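Local coordinates for protein enoyl-CoA hydratase EchA1 (Mycobacterium marinum, PDB 3QXI) that probably catalyses the reversible hydration of enoyl-CoA thioesters to 3-hydroxyacyl-CoA, as a three-subunit member of the crotonase family, at residues Pro104-Val109 / Thr124-Ala129; Glu139-Leu144 / Thr169-Ser174; Leu152-Arg157 / Leu181-Val186. All coordinates share one frame; numbering follows the deposited sequence.

The three contacts run from the sheet core of the subunit to its edge. Contact 1 is wholly buried, its centre about 5 Å from the centre of the chain, and rests on parallel-strand bonding with aliphatic packing on both faces. Contact 3, its centre about 12 Å from that point, joins a helix to a loop through a water and one sulfur contact. Contact 2, its centre about 22 Å out, pairs two turns through a lysine at a subunit interface. Strand 126-130 of contact 1 pairs with the end of contact 3's loop, where I127 O and N185 N probably hydrogen-bond. Contacts 2 and 3 meet through L173 and M183, and both touch the third subunit.

Contact 1 of 3, residues Pro104-Val109 / Thr124-Ala129; sequences PLIAAV and TDLIVA
A107 sits at the middle of this strand pair, using both of its peptide groups: its N donates to L126 O at 2.8 Å, and its O takes the N-H of V128, also at 2.8 Å. V109 N continues the pattern to V128 O at 2.8 Å, so three short bonds tie strand 105-109 to strand 126-129, whose axes diverge by 19°. This is regular parallel pairing, and each face gets its own apolar layer. On the face of I106, A108, L126 and V128, the CG2 methyls of I106 and V128 meet at 4.0 Å, while I106 CG1 lies against L126. On the other face V109 CG2 reaches I127 CG2 at 4.0 Å, and V109 CB packs beside A129 CB.

The pairing starts less regularly. L105 O receives D125 N at 2.9 Å and, weakly, L126 N. The carboxylate of D125 folds back to the first strand, and its OD2 takes L105 N at 3.0 Å, met on the anti side and tilted from the carboxylate plane. That same oxygen makes a salt bridge with K216, so a peptide N-H and an ammonium both meet this oxygen, which would help to stabilise its charge. T124 lies across L105, with its CG2 3.6 Å from L105 CG; its OG1, set between the backbone N and the carbonyl carbon (chi1 73°), hydrogen-bonds A121 O in the preceding helix.

The two strands are neighbours in the main sheet of the crotonase fold, joined by a connection that includes strand 112-114 and helix 116-123. Strand 62-67 lies beyond 105-109, and 186-188 beyond 126-130. Helix 193-205 packs on I106, L126 and V128, whereas F135 of strand 134-136 touches V109, I127 and A129.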
loop_
_atom_site.group_PDB
_atom_site.type_symbol
_atom_site.label_atom_id
_atom_site.label_comp_id
_atom_site.label_asym_id
_atom_site.label_seq_id
_atom_site.Cartn_x
_atom_site.Cartn_y
_atom_site.Cartn_z
ATOM N N PRO B 104 -18.763 -3.178 11.677
ATOM C CA PRO B 104 -18.127 -4.024 10.653
ATOM C C PRO B 104 -19.094 -4.583 9.619
ATOM O O PRO B 104 -20.230 -4.925 9.939
ATOM C CB PRO B 104 -17.477 -5.140 11.457
ATOM C CG PRO B 104 -17.257 -4.557 12.796
ATOM C CD PRO B 104 -18.395 -3.601 13.040
ATOM N N LEU B 105 -18.645 -4.613 8.371
ATOM C CA LEU B 105 -19.429 -5.114 7.244
ATOM C C LEU B 105 -18.594 -6.120 6.436
ATOM O O LEU B 105 -17.466 -5.828 6.050
ATOM C CB LEU B 105 -19.849 -3.949 6.355
ATOM C CG LEU B 105 -20.677 -4.251 5.084
ATOM C CD1 LEU B 105 -21.922 -5.097 5.348
ATOM C CD2 LEU B 105 -21.080 -2.938 4.365
ATOM N N ILE B 106 -19.141 -7.308 6.196
ATOM C CA ILE B 106 -18.424 -8.358 5.454
ATOM C C ILE B 106 -19.127 -8.625 4.100
ATOM O O ILE B 106 -20.336 -8.801 4.059
ATOM C CB ILE B 106 -18.301 -9.664 6.322
ATOM C CG1 ILE B 106 -17.649 -9.345 7.675
ATOM C CG2 ILE B 106 -17.528 -10.799 5.570
ATOM C CD1 ILE B 106 -17.561 -10.532 8.665
ATOM N N ALA B 107 -18.390 -8.620 2.982
ATOM C CA ALA B 107 -19.003 -9.100 1.735
ATOM C C ALA B 107 -18.864 -10.640 1.664
ATOM O O ALA B 107 -17.820 -11.182 2.037
ATOM C CB ALA B 107 -18.414 -8.452 0.549
ATOM N N ALA B 108 -19.942 -11.326 1.253
ATOM C CA ALA B 108 -19.924 -12.759 0.994
ATOM C C ALA B 108 -20.229 -12.932 -0.505
ATOM O O ALA B 108 -21.377 -12.743 -0.967
ATOM C CB ALA B 108 -20.937 -13.484 1.862
ATOM N N VAL B 109 -19.179 -13.277 -1.248
ATOM C CA VAL B 109 -19.219 -13.268 -2.704
ATOM C C VAL B 109 -19.257 -14.655 -3.295
ATOM O O VAL B 109 -18.401 -15.468 -3.004
ATOM C CB VAL B 109 -17.977 -12.569 -3.309
ATOM C CG1 VAL B 109 -18.072 -12.573 -4.848
ATOM C CG2 VAL B 109 -17.820 -11.156 -2.758
ATOM N N THR B 124 -17.103 -2.674 1.668
ATOM C CA THR B 124 -17.144 -3.437 2.928
ATOM C C THR B 124 -15.742 -3.435 3.577
ATOM O O THR B 124 -14.786 -2.941 2.975
ATOM C CB THR B 124 -17.672 -4.914 2.742
ATOM O OG1 THR B 124 -16.681 -5.711 2.085
ATOM C CG2 THR B 124 -19.005 -4.967 1.952
ATOM N N ASP B 125 -15.615 -4.002 4.778
ATOM C CA ASP B 125 -14.315 -4.049 5.455
ATOM C C ASP B 125 -13.547 -5.326 5.178
ATOM O O ASP B 125 -12.320 -5.318 5.160
ATOM C CB ASP B 125 -14.499 -3.851 6.965
ATOM C CG ASP B 125 -15.342 -2.596 7.278
ATOM O OD1 ASP B 125 -14.971 -1.493 6.827
ATOM O OD2 ASP B 125 -16.398 -2.734 7.906
ATOM N N LEU B 126 -14.298 -6.416 4.979
ATOM C CA LEU B 126 -13.727 -7.762 4.852
ATOM C C LEU B 126 -14.471 -8.477 3.726
ATOM O O LEU B 126 -15.678 -8.280 3.554
ATOM C CB LEU B 126 -13.865 -8.547 6.181
ATOM C CG LEU B 126 -13.314 -7.831 7.431
ATOM C CD1 LEU B 126 -13.755 -8.491 8.768
ATOM C CD2 LEU B 126 -11.785 -7.720 7.348
ATOM N N ILE B 127 -13.736 -9.274 2.960
ATOM C CA ILE B 127 -14.327 -10.055 1.857
ATOM C C ILE B 127 -14.124 -11.530 2.037
ATOM O O ILE B 127 -13.003 -11.975 2.238
ATOM C CB ILE B 127 -13.768 -9.695 0.474
ATOM C CG1 ILE B 127 -13.979 -8.207 0.192
ATOM C CG2 ILE B 127 -14.475 -10.580 -0.589
ATOM C CD1 ILE B 127 -13.248 -7.674 -1.092
ATOM N N VAL B 128 -15.231 -12.277 2.013
ATOM C CA VAL B 128 -15.186 -13.721 1.935
ATOM C C VAL B 128 -15.700 -14.130 0.552
ATOM O O VAL B 128 -16.826 -13.748 0.138
ATOM C CB VAL B 128 -16.003 -14.377 3.091
ATOM C CG1 VAL B 128 -16.067 -15.893 2.936
ATOM C CG2 VAL B 128 -15.407 -13.965 4.450
ATOM N N ALA B 129 -14.886 -14.899 -0.169
ATOM C CA ALA B 129 -15.190 -15.161 -1.566
ATOM C C ALA B 129 -15.088 -16.628 -1.870
ATOM O O ALA B 129 -14.113 -17.279 -1.485
ATOM C CB ALA B 129 -14.256 -14.385 -2.460
#

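Contact 2 of 3, residues Glu139-Leu144 / Thr169-Ser174; sequences EVKRGL and TGDNLS
The carbonyl oxygen of T169 is gripped twice: by K141 NZ at 3.0 Å from within the chain, and by the ND2 of N207 of the third subunit. The ammonium comes in tilted 27° from the carbonyl plane. To reach it the lysine chain leaves its backbone with CG anti to the carbonyl carbon and then bends at its last two torsions, so that CD and CE lie along the T169 and G170 peptide groups before NZ turns in. The carboxylate of D171 stands nearby, its OD1 4.2 Å from K141 NZ, beyond a salt bridge; its other oxygen, OD2, pairs with K203 of the third subunit. The lysine may therefore feel a mild electrostatic pull in addition to its hydrogen bond to T169 O.

Next to the lysine, V140 CG2 rests on the backbone, 4.2 Å from G170 N. G170, the first residue past helix 160-169, has a positive phi of 81°. A beta carbon here would collide with K141 CD and with the preceding carbonyl oxygen, so the bare glycine backbone is what allows the lysine to lie so close. T169 secures the turn beyond it as an ST turn, its OG1 accepting D171 N at 3.1 Å while also bonding E165 O one turn back. Within 139-144, R142 N and L144 N both donate to E139 O, from opposite faces of its carbonyl plane.

The contact thus sets the loop between strand 134-136 and helix 150-157 against the exit of helix 160-169. Beyond that exit the chain enters strand 173-174, where L173 makes a backbone hydrogen bond with F135, and then helix 175-180, which S174 caps.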
loop_
_atom_site.group_PDB
_atom_site.type_symbol
_atom_site.label_atom_id
_atom_site.label_comp_id
_atom_site.label_asym_id
_atom_site.label_seq_id
_atom_site.Cartn_x
_atom_site.Cartn_y
_atom_site.Cartn_z
ATOM N N GLU B 139 -15.209 -1.415 -16.782
ATOM C CA GLU B 139 -15.843 -0.199 -17.298
ATOM C C GLU B 139 -15.189 0.360 -18.560
ATOM O O GLU B 139 -15.893 0.601 -19.536
ATOM C CB GLU B 139 -15.918 0.900 -16.213
ATOM C CG GLU B 139 -17.090 0.770 -15.218
ATOM C CD GLU B 139 -16.806 -0.227 -14.079
ATOM O OE1 GLU B 139 -15.809 -0.983 -14.147
ATOM O OE2 GLU B 139 -17.583 -0.244 -13.109
ATOM N N VAL B 140 -13.861 0.574 -18.538
ATOM C CA VAL B 140 -13.165 1.216 -19.657
ATOM C C VAL B 140 -13.370 0.493 -20.970
ATOM O O VAL B 140 -13.196 1.083 -22.032
ATOM C CB VAL B 140 -11.611 1.362 -19.444
ATOM C CG1 VAL B 140 -11.297 2.401 -18.392
ATOM C CG2 VAL B 140 -10.953 -0.005 -19.137
ATOM N N LYS B 141 -13.686 -0.796 -20.903
ATOM C CA LYS B 141 -13.810 -1.598 -22.122
ATOM C C LYS B 141 -15.025 -1.121 -22.886
ATOM O O LYS B 141 -15.114 -1.363 -24.091
ATOM C CB LYS B 141 -14.036 -3.081 -21.809
ATOM C CG LYS B 141 -12.798 -3.886 -21.499
ATOM C CD LYS B 141 -13.176 -5.045 -20.579
ATOM C CE LYS B 141 -12.529 -6.352 -20.983
ATOM N NZ LYS B 141 -11.065 -6.235 -21.076
ATOM N N ARG B 142 -15.975 -0.524 -22.160
ATOM C CA ARG B 142 -17.186 0.074 -22.739
ATOM C C ARG B 142 -17.188 1.602 -22.783
ATOM O O ARG B 142 -18.200 2.237 -23.105
ATOM C CB ARG B 142 -18.415 -0.487 -22.059
ATOM C CG ARG B 142 -18.622 -1.901 -22.560
ATOM C CD ARG B 142 -19.575 -2.705 -21.748
ATOM N NE ARG B 142 -20.951 -2.323 -22.018
ATOM C CZ ARG B 142 -21.992 -2.960 -21.495
ATOM N NH1 ARG B 142 -21.786 -4.003 -20.697
ATOM N NH2 ARG B 142 -23.231 -2.558 -21.771
ATOM N N GLY B 143 -16.014 2.174 -22.545
ATOM C CA GLY B 143 -15.835 3.612 -22.579
ATOM C C GLY B 143 -16.438 4.291 -21.374
ATOM O O GLY B 143 -16.807 5.462 -21.463
ATOM N N LEU B 144 -16.533 3.551 -20.263
ATOM C CA LEU B 144 -17.041 4.053 -18.972
ATOM C C LEU B 144 -15.926 4.149 -17.952
ATOM O O LEU B 144 -14.840 3.633 -18.160
ATOM C CB LEU B 144 -18.124 3.113 -18.425
ATOM C CG LEU B 144 -19.343 2.956 -19.365
ATOM C CD1 LEU B 144 -20.334 1.958 -18.796
ATOM C CD2 LEU B 144 -20.012 4.312 -19.708
ATOM N N THR B 169 -6.886 -2.145 -18.195
ATOM C CA THR B 169 -7.230 -3.271 -19.081
ATOM C C THR B 169 -8.722 -3.692 -18.948
ATOM O O THR B 169 -9.365 -4.084 -19.933
ATOM C CB THR B 169 -6.337 -4.530 -18.793
ATOM O OG1 THR B 169 -6.627 -5.018 -17.484
ATOM C CG2 THR B 169 -4.857 -4.200 -18.896
ATOM N N GLY B 170 -9.252 -3.630 -17.725
ATOM C CA GLY B 170 -10.585 -4.174 -17.430
ATOM C C GLY B 170 -10.603 -5.698 -17.213
ATOM O O GLY B 170 -11.691 -6.299 -17.128
ATOM N N ASP B 171 -9.433 -6.327 -17.100
ATOM C CA ASP B 171 -9.343 -7.800 -16.921
ATOM C C ASP B 171 -10.001 -8.207 -15.617
ATOM O O ASP B 171 -9.943 -7.447 -14.648
ATOM C CB ASP B 171 -7.881 -8.279 -16.794
ATOM C CG ASP B 171 -7.089 -8.177 -18.093
ATOM O OD1 ASP B 171 -7.676 -7.882 -19.168
ATOM O OD2 ASP B 171 -5.850 -8.404 -18.033
ATOM N N ASN B 172 -10.547 -9.421 -15.574
ATOM C CA ASN B 172 -11.011 -10.021 -14.318
ATOM C C ASN B 172 -9.867 -10.337 -13.341
ATOM O O ASN B 172 -8.716 -10.548 -13.732
ATOM C CB ASN B 172 -11.842 -11.291 -14.551
ATOM C CG ASN B 172 -13.131 -11.019 -15.310
ATOM O OD1 ASN B 172 -13.599 -9.877 -15.417
ATOM N ND2 ASN B 172 -13.720 -12.085 -15.845
ATOM N N LEU B 173 -10.220 -10.317 -12.062
ATOM C CA LEU B 173 -9.315 -10.661 -11.002
ATOM C C LEU B 173 -9.972 -11.795 -10.233
ATOM O O LEU B 173 -11.038 -11.596 -9.626
ATOM C CB LEU B 173 -9.114 -9.454 -10.087
ATOM C CG LEU B 173 -8.419 -9.812 -8.785
ATOM C CD1 LEU B 173 -6.933 -10.105 -9.044
ATOM C CD2 LEU B 173 -8.543 -8.688 -7.812
ATOM N N SER B 174 -9.380 -12.981 -10.287
ATOM C CA SER B 174 -10.013 -14.177 -9.724
ATOM C C SER B 174 -10.054 -14.017 -8.214
ATOM O O SER B 174 -9.226 -13.281 -7.645
ATOM C CB SER B 174 -9.201 -15.421 -10.038
ATOM O OG SER B 174 -8.008 -15.416 -9.245
#

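Contact 3 of 3, residues Leu152-Arg157 / Leu181-Val186; sequences LRLPER and LGMVNV
A Schellman motif closes helix 175-180 at G182, and the loop that leaves it lies against R157 of segment 152-157. The backbones come close here without bonding directly. Instead, one water spans them, donating to R157 O at 2.7 Å and to G182 O at 2.8 Å, and so satisfying two carbonyl oxygens, one from each segment. G182 takes a positive phi of 86°, a conformation that suits glycine.

M183 supplies the apolar half. Its side chain, with CG anti to the backbone N (chi1 170°), runs out extended and places SD 3.8 Å from L154 CD1, the two side chains crossing at about a right angle. I158 and A178 also touch this methionine.

R157 points its first bond toward the loop, then bends at its second and third torsions. Its NH1 passes 3.2 Å from M183 O, which lies at the edge of the guanidinium and near its plane, but the angle is too poor for a hydrogen bond. NH2 of the same group hydrogen-bonds L122 O of helix 116-123. Farther along, N185 is held at both ends of its amide: OD1 accepts I127 N, while ND2 donates to E165 OE1 and A161 O, both of the second subunit.

The chemistry is that of a mediated join. Helix and loop share no direct hydrogen bond, so the segments meet through a bridging water and a sulfur-to-methyl contact, while the guanidinium, buried beside the loop, brings a positive charge near the M183 carbonyl that may polarise it without bonding to it.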
loop_
_atom_site.group_PDB
_atom_site.type_symbol
_atom_site.label_atom_id
_atom_site.label_comp_id
_atom_site.label_asym_id
_atom_site.label_seq_id
_atom_site.Cartn_x
_atom_site.Cartn_y
_atom_site.Cartn_z
ATOM N N LEU B 152 -10.737 4.357 -6.177
ATOM C CA LEU B 152 -10.176 4.955 -4.968
ATOM C C LEU B 152 -9.680 3.860 -4.027
ATOM O O LEU B 152 -8.647 4.022 -3.360
ATOM C CB LEU B 152 -11.212 5.853 -4.258
ATOM C CG LEU B 152 -11.991 6.851 -5.109
ATOM C CD1 LEU B 152 -13.047 7.493 -4.303
ATOM C CD2 LEU B 152 -11.090 7.894 -5.707
ATOM N N ARG B 153 -10.424 2.757 -3.971
ATOM C CA ARG B 153 -10.143 1.683 -3.016
ATOM C C ARG B 153 -9.263 0.565 -3.569
ATOM O O ARG B 153 -8.372 0.073 -2.849
ATOM C CB ARG B 153 -11.440 1.104 -2.449
ATOM C CG ARG B 153 -12.210 2.123 -1.589
ATOM C CD ARG B 153 -13.579 1.590 -1.096
ATOM N NE ARG B 153 -14.162 2.478 -0.075
ATOM C CZ ARG B 153 -15.313 3.145 -0.212
ATOM N NH1 ARG B 153 -16.068 3.022 -1.313
ATOM N NH2 ARG B 153 -15.732 3.921 0.776
ATOM N N LEU B 154 -9.479 0.155 -4.824
ATOM C CA LEU B 154 -8.625 -0.919 -5.366
ATOM C C LEU B 154 -7.098 -0.745 -5.112
ATOM O O LEU B 154 -6.462 -1.695 -4.657
ATOM C CB LEU B 154 -8.938 -1.287 -6.812
ATOM C CG LEU B 154 -8.396 -2.663 -7.194
ATOM C CD1 LEU B 154 -9.121 -3.767 -6.412
ATOM C CD2 LEU B 154 -8.517 -2.859 -8.699
ATOM N N PRO B 155 -6.520 0.455 -5.377
ATOM C CA PRO B 155 -5.082 0.664 -5.152
ATOM C C PRO B 155 -4.687 0.689 -3.672
ATOM O O PRO B 155 -3.487 0.677 -3.336
ATOM C CB PRO B 155 -4.811 2.042 -5.782
ATOM C CG PRO B 155 -5.978 2.399 -6.545
ATOM C CD PRO B 155 -7.149 1.676 -5.913
ATOM N N GLU B 156 -5.681 0.695 -2.800
ATOM C CA GLU B 156 -5.447 0.710 -1.373
ATOM C C GLU B 156 -5.554 -0.715 -0.833
ATOM O O GLU B 156 -5.160 -0.956 0.281
ATOM C CB GLU B 156 -6.445 1.681 -0.654
ATOM C CG GLU B 156 -6.135 3.152 -0.983
ATOM C CD GLU B 156 -7.122 4.234 -0.486
ATOM O OE1 GLU B 156 -8.233 3.919 0.038
ATOM O OE2 GLU B 156 -6.752 5.443 -0.688
ATOM N N ARG B 157 -6.043 -1.661 -1.634
ATOM C CA ARG B 157 -6.234 -3.027 -1.154
ATOM C C ARG B 157 -5.224 -4.037 -1.712
ATOM O O ARG B 157 -4.929 -5.034 -1.066
ATOM C CB ARG B 157 -7.690 -3.516 -1.415
ATOM C CG ARG B 157 -8.774 -2.712 -0.709
ATOM C CD ARG B 157 -9.162 -3.277 0.694
ATOM N NE ARG B 157 -10.634 -3.293 0.912
ATOM C CZ ARG B 157 -11.415 -4.389 1.066
ATOM N NH1 ARG B 157 -10.923 -5.652 1.048
ATOM N NH2 ARG B 157 -12.726 -4.220 1.250
ATOM N N LEU B 181 -3.370 -11.657 -3.065
ATOM C CA LEU B 181 -2.951 -10.271 -3.017
ATOM C C LEU B 181 -3.434 -9.587 -1.730
ATOM O O LEU B 181 -3.068 -8.420 -1.469
ATOM C CB LEU B 181 -3.430 -9.532 -4.264
ATOM C CG LEU B 181 -2.779 -9.980 -5.553
ATOM C CD1 LEU B 181 -3.444 -9.283 -6.710
ATOM C CD2 LEU B 181 -1.218 -9.736 -5.494
ATOM N N GLY B 182 -4.257 -10.294 -0.943
ATOM C CA GLY B 182 -4.679 -9.801 0.362
ATOM C C GLY B 182 -5.902 -8.899 0.342
ATOM O O GLY B 182 -6.219 -8.271 1.350
ATOM N N MET B 183 -6.566 -8.828 -0.807
ATOM C CA MET B 183 -7.872 -8.202 -0.940
ATOM C C MET B 183 -9.014 -9.075 -0.382
ATOM O O MET B 183 -9.892 -8.565 0.287
ATOM C CB MET B 183 -8.132 -7.868 -2.401
ATOM C CG MET B 183 -9.554 -7.431 -2.684
ATOM S SD MET B 183 -9.709 -6.855 -4.365
ATOM C CE MET B 183 -11.466 -7.096 -4.670
ATOM N N VAL B 184 -8.984 -10.384 -0.654
ATOM C CA VAL B 184 -9.988 -11.329 -0.167
ATOM C C VAL B 184 -9.454 -11.956 1.122
ATOM O O VAL B 184 -8.346 -12.498 1.133
ATOM C CB VAL B 184 -10.294 -12.418 -1.235
ATOM C CG1 VAL B 184 -11.024 -13.641 -0.627
ATOM C CG2 VAL B 184 -11.080 -11.814 -2.361
ATOM N N ASN B 185 -10.226 -11.890 2.203
ATOM C CA ASN B 185 -9.711 -12.339 3.501
ATOM C C ASN B 185 -9.750 -13.867 3.630
ATOM O O ASN B 185 -8.806 -14.505 4.147
ATOM C CB ASN B 185 -10.491 -11.698 4.655
ATOM C CG ASN B 185 -10.303 -10.213 4.726
ATOM O OD1 ASN B 185 -11.008 -9.465 4.049
ATOM N ND2 ASN B 185 -9.330 -9.764 5.542
ATOM N N VAL B 186 -10.853 -14.433 3.139
ATOM C CA VAL B 186 -11.158 -15.843 3.266
ATOM C C VAL B 186 -11.718 -16.373 1.955
ATOM O O VAL B 186 -12.661 -15.798 1.386
ATOM C CB VAL B 186 -12.235 -16.131 4.340
ATOM C CG1 VAL B 186 -12.443 -17.618 4.450
ATOM C CG2 VAL B 186 -11.830 -15.560 5.707
HETATM O O HOH W 1 -6.213 -5.470 1.275
#